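Local coordinates for uncharacterized protein HI_0666 (Haemophilus influenzae, PDB 7CZO) that is of unknown function but forms the N-terminal domain of the HipA toxin, part of a HipBA toxin-antitoxin system with an unusual three-component regulatory mechanism, at residues 57-60 with 61-64; 33-36 with 37-40; 21-25 with 26-30. All coordinates share one frame; numbering follows the deposited sequence.

Contact 1 of 3, residues 57-60 with 61-64; sequences FPYF and ASLV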
ATOM      1  N   PHE A  57      -6.874   1.519   3.183  1.00 56.30           N
ATOM      2  CA  PHE A  57      -6.492   1.521   4.579  1.00 56.74           C
ATOM      3  C   PHE A  57      -5.932   2.876   5.027  1.00 55.09           C
ATOM      4  O   PHE A  57      -4.959   3.367   4.497  1.00 60.63           O
ATOM      5  CB  PHE A  57      -5.458   0.431   4.781  1.00 59.79           C
ATOM      6  CG  PHE A  57      -5.945  -0.941   4.359  1.00 57.40           C
ATOM      7  CD1 PHE A  57      -6.885  -1.602   5.104  1.00 56.55           C
ATOM      8  CD2 PHE A  57      -5.475  -1.539   3.221  1.00 56.24           C
ATOM      9  CE1 PHE A  57      -7.338  -2.838   4.740  1.00 56.40           C
ATOM     10  CE2 PHE A  57      -5.920  -2.779   2.846  1.00 60.08           C
ATOM     11  CZ  PHE A  57      -6.866  -3.430   3.606  1.00 56.01           C
ATOM     12  N   PRO A  58      -6.548   3.489   6.016  1.00 58.54           N
ATOM     13  CA  PRO A  58      -5.996   4.704   6.617  1.00 59.19           C
ATOM     14  C   PRO A  58      -4.490   4.708   6.849  1.00 57.70           C
ATOM     15  O   PRO A  58      -3.838   5.743   6.652  1.00 58.40           O
ATOM     16  CB  PRO A  58      -6.716   4.760   7.974  1.00 57.14           C
ATOM     17  CG  PRO A  58      -8.072   4.197   7.668  1.00 57.52           C
ATOM     18  CD  PRO A  58      -7.821   3.096   6.653  1.00 62.17           C
ATOM     19  N   TYR A  59      -3.939   3.582   7.289  1.00 52.93           N
ATOM     20  CA  TYR A  59      -2.519   3.543   7.558  1.00 52.37           C
ATOM     21  C   TYR A  59      -1.730   3.815   6.265  1.00 56.65           C
ATOM     22  O   TYR A  59      -0.797   4.646   6.254  1.00 58.77           O
ATOM     23  CB  TYR A  59      -2.073   2.218   8.199  1.00 52.43           C
ATOM     24  CG  TYR A  59      -0.602   2.239   8.431  1.00 54.70           C
ATOM     25  CD1 TYR A  59      -0.070   3.012   9.460  1.00 60.09           C
ATOM     26  CD2 TYR A  59       0.283   1.602   7.548  1.00 61.34           C
ATOM     27  CE1 TYR A  59       1.302   3.106   9.656  1.00 63.73           C
ATOM     28  CE2 TYR A  59       1.665   1.686   7.734  1.00 66.58           C
ATOM     29  CZ  TYR A  59       2.162   2.445   8.795  1.00 65.75           C
ATOM     30  OH  TYR A  59       3.504   2.562   9.017  1.00 66.55           O
ATOM     31  N   PHE A  60      -2.096   3.129   5.184  1.00 51.37           N
ATOM     32  CA  PHE A  60      -1.396   3.305   3.920  1.00 50.25           C
ATOM     33  C   PHE A  60      -1.725   4.672   3.310  1.00 49.23           C
ATOM     34  O   PHE A  60      -0.865   5.349   2.784  1.00 59.97           O
ATOM     35  CB  PHE A  60      -1.739   2.179   2.952  1.00 51.52           C
ATOM     36  CG  PHE A  60      -1.056   0.881   3.256  1.00 49.21           C
ATOM     37  CD1 PHE A  60       0.254   0.648   2.856  1.00 51.53           C
ATOM     38  CD2 PHE A  60      -1.731  -0.140   3.907  1.00 56.25           C
ATOM     39  CE1 PHE A  60       0.889  -0.575   3.134  1.00 52.85           C
ATOM     40  CE2 PHE A  60      -1.098  -1.377   4.188  1.00 55.46           C
ATOM     41  CZ  PHE A  60       0.207  -1.592   3.808  1.00 47.59           C
ATOM     42  N   ALA A  61      -2.959   5.116   3.377  1.00 48.08           N
ATOM     43  CA  ALA A  61      -3.231   6.472   2.898  1.00 48.04           C
ATOM     44  C   ALA A  61      -2.371   7.468   3.654  1.00 48.52           C
ATOM     45  O   ALA A  61      -2.020   8.499   3.108  1.00 59.38           O
ATOM     46  CB  ALA A  61      -4.695   6.840   3.066  1.00 42.03           C
ATOM     47  N   SER A  62      -2.060   7.195   4.920  1.00 53.28           N
ATOM     48  CA  SER A  62      -1.260   8.146   5.739  1.00 54.71           C
ATOM     49  C   SER A  62       0.195   8.311   5.241  1.00 51.57           C
ATOM     50  O   SER A  62       0.831   9.300   5.541  1.00 58.97           O
ATOM     51  CB  SER A  62      -1.229   7.725   7.204  1.00 50.22           C
ATOM     52  OG  SER A  62      -0.141   6.816   7.427  1.00 54.44           O
ATOM     53  N   LEU A  63       0.707   7.343   4.491  1.00 51.15           N
ATOM     54  CA  LEU A  63       2.099   7.371   3.991  1.00 52.30           C
ATOM     55  C   LEU A  63       2.280   8.300   2.820  1.00 50.86           C
ATOM     56  O   LEU A  63       3.391   8.570   2.412  1.00 64.23           O
ATOM     57  CB  LEU A  63       2.557   5.971   3.536  1.00 52.21           C
ATOM     58  CG  LEU A  63       2.496   4.861   4.597  1.00 54.40           C
ATOM     59  CD1 LEU A  63       3.200   3.572   4.224  1.00 52.77           C
ATOM     60  CD2 LEU A  63       3.079   5.374   5.893  1.00 55.67           C
ATOM     61  N   VAL A  64       1.198   8.771   2.249  1.00 50.92           N
ATOM     62  CA  VAL A  64       1.286   9.674   1.122  1.00 52.45           C
ATOM     63  C   VAL A  64       1.716  11.078   1.611  1.00 57.07           C
ATOM     64  O   VAL A  64       1.086  11.648   2.500  1.00 61.38           O
ATOM     65  CB  VAL A  64      -0.065   9.742   0.403  1.00 47.45           C
ATOM     66  CG1 VAL A  64      -0.003  10.749  -0.738  1.00 54.68           C
ATOM     67  CG2 VAL A  64      -0.434   8.360  -0.105  1.00 44.65           C
TER

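Contact 2 of 3, residues 33-36 with 37-40; sequences PDYQ and GIPL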
ATOM      1  N   PRO A  33       2.999 -15.563   5.579  1.00 78.74           N
ATOM      2  CA  PRO A  33       2.618 -16.557   6.595  1.00 73.84           C
ATOM      3  C   PRO A  33       3.724 -16.836   7.612  1.00 76.00           C
ATOM      4  O   PRO A  33       3.421 -17.179   8.756  1.00 75.04           O
ATOM      5  CB  PRO A  33       2.314 -17.808   5.779  1.00 77.52           C
ATOM      6  CG  PRO A  33       2.516 -17.441   4.338  1.00 81.80           C
ATOM      7  CD  PRO A  33       3.277 -16.172   4.271  1.00 77.25           C
ATOM      8  N   ASP A  34       4.985 -16.687   7.205  1.00 76.29           N
ATOM      9  CA  ASP A  34       6.116 -16.883   8.123  1.00 89.47           C
ATOM     10  C   ASP A  34       6.580 -15.601   8.756  1.00 89.93           C
ATOM     11  O   ASP A  34       7.681 -15.578   9.312  1.00 90.51           O
ATOM     12  CB  ASP A  34       7.365 -17.417   7.411  1.00100.10           C
ATOM     13  CG  ASP A  34       7.064 -18.467   6.421  1.00 97.47           C
ATOM     14  OD1 ASP A  34       6.582 -19.546   6.838  1.00 93.63           O
ATOM     15  OD2 ASP A  34       7.327 -18.186   5.231  1.00 98.04           O
ATOM     16  N   TYR A  35       5.812 -14.524   8.609  1.00 88.75           N
ATOM     17  CA  TYR A  35       6.185 -13.273   9.227  1.00 76.14           C
ATOM     18  C   TYR A  35       5.591 -13.278  10.597  1.00 75.11           C
ATOM     19  O   TYR A  35       4.384 -13.066  10.796  1.00 81.87           O
ATOM     20  CB  TYR A  35       5.728 -12.047   8.442  1.00 70.75           C
ATOM     21  CG  TYR A  35       6.251 -10.753   9.034  1.00 65.50           C
ATOM     22  CD1 TYR A  35       7.566 -10.341   8.794  1.00 64.17           C
ATOM     23  CD2 TYR A  35       5.439  -9.935   9.825  1.00 59.37           C
ATOM     24  CE1 TYR A  35       8.059  -9.155   9.314  1.00 59.49           C
ATOM     25  CE2 TYR A  35       5.929  -8.751  10.365  1.00 63.92           C
ATOM     26  CZ  TYR A  35       7.247  -8.356  10.101  1.00 62.63           C
ATOM     27  OH  TYR A  35       7.770  -7.177  10.639  1.00 56.22           O
ATOM     28  N   GLN A  36       6.452 -13.645  11.524  1.00 85.91           N
ATOM     29  CA  GLN A  36       6.317 -13.262  12.893  1.00 98.00           C
ATOM     30  C   GLN A  36       7.391 -12.191  12.934  1.00 88.35           C
ATOM     31  O   GLN A  36       8.480 -12.373  12.368  1.00 97.03           O
ATOM     32  CB  GLN A  36       6.598 -14.439  13.828  1.00101.90           C
ATOM     33  CG  GLN A  36       5.983 -14.271  15.214  1.00118.49           C
ATOM     34  CD  GLN A  36       6.818 -13.407  16.170  1.00130.89           C
ATOM     35  OE1 GLN A  36       7.778 -12.727  15.773  1.00136.05           O
ATOM     36  NE2 GLN A  36       6.450 -13.441  17.447  1.00131.88           N
ATOM     37  N   GLY A  37       7.070 -11.067  13.563  1.00 69.95           N
ATOM     38  CA  GLY A  37       7.903  -9.883  13.462  1.00 61.58           C
ATOM     39  C   GLY A  37       7.099  -8.691  13.940  1.00 64.28           C
ATOM     40  O   GLY A  37       5.930  -8.834  14.386  1.00 51.20           O
ATOM     41  N   ILE A  38       7.713  -7.511  13.867  1.00 59.45           N
ATOM     42  CA  ILE A  38       7.073  -6.322  14.435  1.00 58.48           C
ATOM     43  C   ILE A  38       5.937  -5.916  13.509  1.00 63.95           C
ATOM     44  O   ILE A  38       6.118  -5.893  12.272  1.00 61.91           O
ATOM     45  CB  ILE A  38       8.079  -5.175  14.661  1.00 58.23           C
ATOM     46  CG1 ILE A  38       7.392  -4.023  15.389  1.00 61.40           C
ATOM     47  CG2 ILE A  38       8.739  -4.705  13.368  1.00 55.20           C
ATOM     48  CD1 ILE A  38       8.325  -2.872  15.724  1.00 63.45           C
ATOM     49  N   PRO A  39       4.746  -5.656  14.080  1.00 62.27           N
ATOM     50  CA  PRO A  39       3.625  -5.273  13.194  1.00 59.36           C
ATOM     51  C   PRO A  39       3.841  -3.965  12.433  1.00 60.60           C
ATOM     52  O   PRO A  39       4.582  -3.089  12.875  1.00 67.21           O
ATOM     53  CB  PRO A  39       2.454  -5.181  14.155  1.00 60.06           C
ATOM     54  CG  PRO A  39       2.792  -6.230  15.196  1.00 58.71           C
ATOM     55  CD  PRO A  39       4.266  -6.065  15.410  1.00 59.85           C
ATOM     56  N   LEU A  40       3.239  -3.861  11.257  1.00 65.01           N
ATOM     57  CA  LEU A  40       3.376  -2.646  10.445  1.00 63.08           C
ATOM     58  C   LEU A  40       2.703  -1.450  11.152  1.00 61.28           C
ATOM     59  O   LEU A  40       3.189  -0.318  11.129  1.00 65.42           O
ATOM     60  CB  LEU A  40       2.795  -2.888   9.050  1.00 60.65           C
ATOM     61  CG  LEU A  40       2.814  -1.718   8.073  1.00 57.23           C
ATOM     62  CD1 LEU A  40       4.241  -1.465   7.661  1.00 61.47           C
ATOM     63  CD2 LEU A  40       1.966  -2.020   6.853  1.00 56.76           C
TER

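Contact 3 of 3, residues 21-25 with 26-30; sequences REDHR and GFHFS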
ATOM      1  N   ARG A  21      -2.703  -5.243  -2.295  1.00 55.27           N
ATOM      2  CA  ARG A  21      -3.282  -5.481  -3.633  1.00 59.77           C
ATOM      3  C   ARG A  21      -4.485  -4.642  -3.742  1.00 57.23           C
ATOM      4  O   ARG A  21      -5.135  -4.387  -2.727  1.00 52.99           O
ATOM      5  CB  ARG A  21      -3.709  -6.935  -3.858  1.00 66.66           C
ATOM      6  CG  ARG A  21      -2.841  -7.942  -3.131  1.00 76.58           C
ATOM      7  CD  ARG A  21      -2.810  -9.310  -3.769  1.00 84.02           C
ATOM      8  NE  ARG A  21      -1.549  -9.552  -4.471  1.00 95.91           N
ATOM      9  CZ  ARG A  21      -1.223 -10.710  -5.044  1.00100.93           C
ATOM     10  NH1 ARG A  21      -2.067 -11.745  -4.996  1.00 86.47           N
ATOM     11  NH2 ARG A  21      -0.046 -10.833  -5.666  1.00102.78           N
ATOM     12  N   GLU A  22      -4.762  -4.178  -4.965  1.00 60.11           N
ATOM     13  CA  GLU A  22      -6.036  -3.515  -5.281  1.00 61.06           C
ATOM     14  C   GLU A  22      -6.764  -4.261  -6.393  1.00 64.73           C
ATOM     15  O   GLU A  22      -6.135  -4.837  -7.307  1.00 56.41           O
ATOM     16  CB  GLU A  22      -5.835  -2.094  -5.718  1.00 62.40           C
ATOM     17  CG  GLU A  22      -7.129  -1.328  -5.891  1.00 68.58           C
ATOM     18  CD  GLU A  22      -6.969  -0.046  -6.693  1.00 78.98           C
ATOM     19  OE1 GLU A  22      -5.936   0.122  -7.396  1.00 74.71           O
ATOM     20  OE2 GLU A  22      -7.905   0.788  -6.638  1.00 88.02           O
ATOM     21  N   ASP A  23      -8.093  -4.274  -6.267  1.00 63.66           N
ATOM     22  CA  ASP A  23      -8.989  -4.892  -7.246  1.00 59.30           C
ATOM     23  C   ASP A  23     -10.313  -4.107  -7.233  1.00 62.98           C
ATOM     24  O   ASP A  23     -10.453  -3.116  -6.455  1.00 65.40           O
ATOM     25  CB  ASP A  23      -9.137  -6.421  -6.956  1.00 60.87           C
ATOM     26  CG  ASP A  23     -10.045  -6.780  -5.693  1.00 63.88           C
ATOM     27  OD1 ASP A  23     -10.778  -5.914  -5.067  1.00 50.81           O
ATOM     28  OD2 ASP A  23     -10.013  -8.003  -5.346  1.00 53.59           O
ATOM     29  N   HIS A  24     -11.272  -4.531  -8.064  1.00 64.40           N
ATOM     30  CA  HIS A  24     -12.576  -3.829  -8.205  1.00 64.67           C
ATOM     31  C   HIS A  24     -13.228  -3.609  -6.864  1.00 66.07           C
ATOM     32  O   HIS A  24     -13.793  -2.539  -6.632  1.00 68.29           O
ATOM     33  CB  HIS A  24     -13.544  -4.537  -9.223  1.00 71.99           C
ATOM     34  CG  HIS A  24     -14.604  -5.447  -8.619  1.00 81.10           C
ATOM     35  ND1 HIS A  24     -14.593  -6.821  -8.778  1.00 76.73           N
ATOM     36  CD2 HIS A  24     -15.747  -5.169  -7.933  1.00 91.76           C
ATOM     37  CE1 HIS A  24     -15.661  -7.348  -8.203  1.00 79.83           C
ATOM     38  NE2 HIS A  24     -16.370  -6.368  -7.667  1.00 89.80           N
ATOM     39  N   ARG A  25     -13.161  -4.614  -5.981  1.00 64.66           N
ATOM     40  CA  ARG A  25     -13.789  -4.489  -4.660  1.00 65.88           C
ATOM     41  C   ARG A  25     -13.018  -3.527  -3.766  1.00 69.72           C
ATOM     42  O   ARG A  25     -13.612  -2.766  -3.006  1.00 73.86           O
ATOM     43  CB  ARG A  25     -13.918  -5.857  -3.989  1.00 70.85           C
ATOM     44  CG  ARG A  25     -15.331  -6.379  -4.019  1.00 71.06           C
ATOM     45  CD  ARG A  25     -15.405  -7.737  -3.383  1.00 67.56           C
ATOM     46  NE  ARG A  25     -14.847  -8.729  -4.281  1.00 69.18           N
ATOM     47  CZ  ARG A  25     -15.500  -9.256  -5.310  1.00 62.91           C
ATOM     48  NH1 ARG A  25     -16.721  -8.852  -5.569  1.00 59.06           N
ATOM     49  NH2 ARG A  25     -14.929 -10.172  -6.093  1.00 61.63           N
ATOM     50  N   GLY A  26     -11.687  -3.569  -3.837  1.00 73.57           N
ATOM     51  CA  GLY A  26     -10.875  -2.587  -3.117  1.00 71.92           C
ATOM     52  C   GLY A  26      -9.502  -3.086  -2.744  1.00 63.03           C
ATOM     53  O   GLY A  26      -8.782  -3.650  -3.576  1.00 72.83           O
ATOM     54  N   PHE A  27      -9.157  -2.900  -1.479  1.00 56.52           N
ATOM     55  CA  PHE A  27      -7.768  -3.028  -1.003  1.00 58.99           C
ATOM     56  C   PHE A  27      -7.511  -4.142   0.005  1.00 55.76           C
ATOM     57  O   PHE A  27      -8.267  -4.357   0.948  1.00 61.33           O
ATOM     58  CB  PHE A  27      -7.357  -1.696  -0.408  1.00 55.04           C
ATOM     59  CG  PHE A  27      -7.525  -0.566  -1.370  1.00 62.07           C
ATOM     60  CD1 PHE A  27      -6.632  -0.410  -2.439  1.00 62.35           C
ATOM     61  CD2 PHE A  27      -8.601   0.299  -1.258  1.00 66.21           C
ATOM     62  CE1 PHE A  27      -6.797   0.608  -3.352  1.00 63.77           C
ATOM     63  CE2 PHE A  27      -8.777   1.321  -2.175  1.00 68.59           C
ATOM     64  CZ  PHE A  27      -7.873   1.476  -3.222  1.00 66.77           C
ATOM     65  N   HIS A  28      -6.394  -4.810  -0.168  1.00 54.82           N
ATOM     66  CA  HIS A  28      -6.131  -6.038   0.540  1.00 56.29           C
ATOM     67  C   HIS A  28      -4.714  -6.009   1.001  1.00 52.58           C
ATOM     68  O   HIS A  28      -3.811  -6.083   0.199  1.00 57.79           O
ATOM     69  CB  HIS A  28      -6.400  -7.219  -0.408  1.00 59.87           C
ATOM     70  CG  HIS A  28      -7.690  -7.054  -1.156  1.00 67.58           C
ATOM     71  ND1 HIS A  28      -8.906  -6.948  -0.514  1.00 64.35           N
ATOM     72  CD2 HIS A  28      -7.946  -6.879  -2.471  1.00 64.08           C
ATOM     73  CE1 HIS A  28      -9.857  -6.748  -1.399  1.00 62.08           C
ATOM     74  NE2 HIS A  28      -9.299  -6.690  -2.592  1.00 70.20           N
ATOM     75  N   PHE A  29      -4.527  -5.866   2.298  1.00 51.90           N
ATOM     76  CA  PHE A  29      -3.232  -6.070   2.885  1.00 51.65           C
ATOM     77  C   PHE A  29      -3.220  -7.424   3.543  1.00 51.79           C
ATOM     78  O   PHE A  29      -4.186  -7.771   4.215  1.00 57.78           O
ATOM     79  CB  PHE A  29      -2.900  -4.995   3.927  1.00 51.77           C
ATOM     80  CG  PHE A  29      -1.608  -5.263   4.647  1.00 50.75           C
ATOM     81  CD1 PHE A  29      -0.420  -5.410   3.922  1.00 51.88           C
ATOM     82  CD2 PHE A  29      -1.578  -5.430   6.016  1.00 51.75           C
ATOM     83  CE1 PHE A  29       0.778  -5.708   4.539  1.00 42.93           C
ATOM     84  CE2 PHE A  29      -0.389  -5.721   6.643  1.00 54.77           C
ATOM     85  CZ  PHE A  29       0.791  -5.857   5.901  1.00 50.88           C
ATOM     86  N   SER A  30      -2.112  -8.153   3.394  1.00 47.30           N
ATOM     87  CA  SER A  30      -1.918  -9.423   4.077  1.00 52.34           C
ATOM     88  C   SER A  30      -0.457  -9.661   4.435  1.00 53.83           C
ATOM     89  O   SER A  30       0.439  -9.337   3.650  1.00 58.34           O
ATOM     90  CB  SER A  30      -2.400 -10.583   3.201  1.00 57.34           C
ATOM     91  OG  SER A  30      -1.621 -10.697   2.008  1.00 60.33           O
TER

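Contact 1 of 3, residues 57-60 with 61-64
The carbonyl oxygen of Tyr-59 is gripped twice by Ser-62: the hydroxyl OG donates to Tyr-59 O at 2.6 Å, and the backbone N adds a weak bond to the same atom. The pair belongs to the short helix that starts at Pro-58, where a serine folds its hydroxyl back onto the carbonyl three residues earlier. The torsion makes this possible, since OG stands between the backbone N and the carbonyl carbon (chi1 88°). Phe-57 occupies the N-cap position, and its carbonyl opens the alpha-helical pattern with a nearly straight bond from Ala-61 N to Phe-57 O, 2.9 Å long. Ser-62 N repeats the i to i+4 step to Pro-58 O, also at 2.9 Å, while Leu-63 N instead reaches back three residues to Phe-60 O, meeting that oxygen from above the carbonyl plane. Ala-61 and Val-64 turn their side chains to helix 82-91, touching Met-84 there, and the Phe-57 ring meets that of Phe-44 edge-to-face. Leu-63 divides its two methyls between neighbouring rings, both approached obliquely. CD2 comes to 4.2 Å from CZ of Tyr-59, and CD1 lies 4.4 Å from CD1 of Phe-60.

Contact 2 of 3, residues 33-36 with 37-40
From Tyr-35 to Ile-38 the backbone runs largely extended, with Gly-37 almost fully stretched at phi 164° and psi -178°, so that this loop passes along the Tyr-35 side chain before bending round its hydroxyl. The ring of Tyr-35 points forward along the chain because its CG lies anti to the backbone N (chi1 -174°), which carries the phenol over two residues to Ile-38. There OH donates to the backbone oxygen, with Tyr-35 OH and Ile-38 O 2.7 Å apart. The acceptor sits at the edge of the ring, near its plane, while the hydroxyl is only modestly tilted from the plane of the carbonyl. Between the two ends of this side-chain bridge, Gly-37 covers one ring face in a CH-pi contact: its CA is 4.1 Å from the centroid of the Tyr-35 ring and displaced toward the rim. Having no side chain, the glycine lets the main chain itself settle on the aromatic surface. On Ile-38 the branch methyl CG2 approaches the phenol oxygen, 3.8 Å from Tyr-35 OH. The contact lies at the surface, in the loop joining strands 27-31 and 51-53. Tyr-35 rests on Ile-17 of strand 15-22 and on Ile-46, Ile-38 touches Tyr-13, and the Tyr-31 hydroxyl of strand 27-31 is hydrogen-bonded to Leu-40 N.

Contact 3 of 3, residues 21-25 with 26-30
The tip of the beta hairpin formed by strands 15-22 and 27-31 is tied together through the carboxylate of Asp-23. Its OD1 accepts from Gly-26 N at 2.8 Å, nearly along the C-O axis, and from His-28 NE2 at 3.0 Å; Arg-25 N adds a weak bond. Toward the imidazole the bond is almost straight (171°) and lies in the ring plane, yet it reaches OD1 from above the carboxylate, whose plane is turned 69° from the ring. This His-carboxylate hydrogen bond helps to set the rotation of both groups and may polarise the imidazole. Asp-23 N returns a bond to Gly-26 O, closing the turn. Beyond it the strands pair in antiparallel fashion: Arg-21 and His-28 exchange backbone bonds of 2.9 Å, Arg-21 N to His-28 O and His-28 N to Arg-21 O, and Glu-22 faces Phe-27 as the non-hydrogen-bonded pair. On that second pair's side of the sheet, Glu-22 runs alongside the Phe-27 ring, with its carboxylate close to parallel to it and OE2 3.5 Å from Phe-27 CZ. Strand 27-31 also pairs with strand 51-53, where His-52 is hydrogen-bonded to ND1 of His-28. On the far side of strand 15-22, beyond strand 7-12, Arg-21 forms a salt bridge with Glu-103, just after strand 98-102, while Glu-22 OE2 is hydrogen-bonded to Ser-82 at the start of helix 82-91.

From the N terminus the contacts follow in series, contact 3 first, then contact 2, then contact 1; none nests within or crosses another. Contact 3 closes the turn between strands 15-22 and 27-31, contact 2 shapes the loop leading on toward strand 51-53, and contact 1 forms the short helix that follows that strand. They converge in the interior on Leu-40, the last residue of contact 2: its CD2 lies 3.5 Å from Phe-60 CZ of contact 1 and 4.1 Å from Phe-29 CZ of contact 3. Phe-60 CZ also packs 3.9 Å from Phe-29 CD1, so the hairpin, the loop and the helix share this apolar junction.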